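Local coordinates for SnoaL-like domain-containing protein (Burkholderia xenovorans LB400, PDB 3EN8) that is of unknown function but has an NTF2-like, SnoaL-like fold, binds a calcium ion in the crystal and probably forms a two-fold symmetric dimer, at the interface of chains A and B. Coordinates in Å, arbitrary orientation; residue numbers count along the deposited sequence, not the author numbering. Chains: chain A/B, uncharacterized NTF-2 like protein.

The interface of chains A and B. Residues chain A 123-125; chain B 44, 46.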
# COMPACT_ATOMS: atom_id res chain seq x y z
N TRP A 123 -19.95 13.81 5.05
CA TRP A 123 -18.65 14.15 5.67
C TRP A 123 -17.47 13.78 4.80
O TRP A 123 -16.32 13.97 5.17
CB TRP A 123 -18.51 13.50 7.05
CG TRP A 123 -19.47 14.10 8.02
CD1 TRP A 123 -19.44 15.37 8.52
CD2 TRP A 123 -20.62 13.47 8.60
NE1 TRP A 123 -20.50 15.57 9.38
CE2 TRP A 123 -21.24 14.42 9.44
CE3 TRP A 123 -21.18 12.19 8.48
CZ2 TRP A 123 -22.40 14.13 10.17
CZ3 TRP A 123 -22.32 11.90 9.21
CH2 TRP A 123 -22.93 12.87 10.04
N VAL A 124 -17.77 13.28 3.61
CA VAL A 124 -16.72 12.96 2.67
C VAL A 124 -16.89 13.66 1.33
O VAL A 124 -17.98 13.97 0.88
CB VAL A 124 -16.57 11.43 2.45
CG1 VAL A 124 -16.54 10.70 3.78
CG2 VAL A 124 -17.67 10.92 1.56
N GLN A 125 -15.75 13.90 0.72
CA GLN A 125 -15.69 14.34 -0.65
C GLN A 125 -15.44 13.14 -1.54
O GLN A 125 -14.63 12.26 -1.24
CB GLN A 125 -14.60 15.40 -0.81
CG GLN A 125 -14.54 16.01 -2.16
CD GLN A 125 -13.39 16.99 -2.27
OE1 GLN A 125 -12.37 16.84 -1.60
NE2 GLN A 125 -13.56 18.01 -3.11
N ARG B 44 -12.75 10.89 0.11
CA ARG B 44 -11.77 11.71 0.78
C ARG B 44 -12.33 12.38 2.04
O ARG B 44 -13.39 13.00 2.02
CB ARG B 44 -11.19 12.72 -0.20
CG ARG B 44 -10.40 13.80 0.47
CD ARG B 44 -9.63 14.64 -0.56
NE ARG B 44 -8.55 13.86 -1.15
CZ ARG B 44 -7.71 14.31 -2.07
NH1 ARG B 44 -7.81 15.53 -2.54
NH2 ARG B 44 -6.77 13.50 -2.53
N LEU B 46 -11.66 15.25 4.91
CA LEU B 46 -10.89 16.47 5.10
C LEU B 46 -10.91 16.92 6.56
O LEU B 46 -11.96 17.21 7.12
CB LEU B 46 -11.45 17.58 4.18
CG LEU B 46 -11.44 17.25 2.67
CD1 LEU B 46 -12.70 17.74 1.96
CD2 LEU B 46 -10.21 17.77 1.96
O HOH W 1 -14.45 15.71 5.18
O HOH W 2 -9.94 17.80 -2.14
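A:Gln125 and B:Arg44 both carry CG opposite the backbone N, with chi1 -175° and 167°, and the two side chains run side by side and point the same way. The glutamine chain then stays extended, while the arginine bends at its third torsion. Their amide and guanidinium planes are turned 63° apart. The amide oxygen OE1 of A:Gln125 sits 3.7 Å from CD of B:Arg44, a contact with the aliphatic part of the arginine. The charged end is reached through water 2, which lies 2.7 Å from A:Gln125 OE1. The same water meets the guanidinium at its edge, in plane, 3.1 Å from B:Arg44 NH1.

Beneath the side chains the backbones form an antiparallel bridge. The amide N of A:Gln125 donates to the carbonyl O of B:Arg44 at 2.8 Å. The amide N of B:Arg44 returns a bond to the carbonyl O of A:Gln125 at 2.7 Å. The paired bonds set the register between strand 124-126 of chain A and strand 43-46 of chain B. The C-terminal strand of one chain thus adds to a strand of its partner, and the symmetry repeats this with the chains exchanged. Such an exchange suggests a stable dimer, although the structure alone does not show that it is the biological form.

B:Leu46 slants across A:Gln125. Its methyl CD1 lies against both the aliphatic stem, 4.1 Å from CB of A:Gln125, and the amide oxygen, 3.7 Å from OE1 of A:Gln125. A:Trp123 takes part through its backbone: water 1 joins its carbonyl O to the amide N of B:Leu46, lying 2.8 Å from that nitrogen.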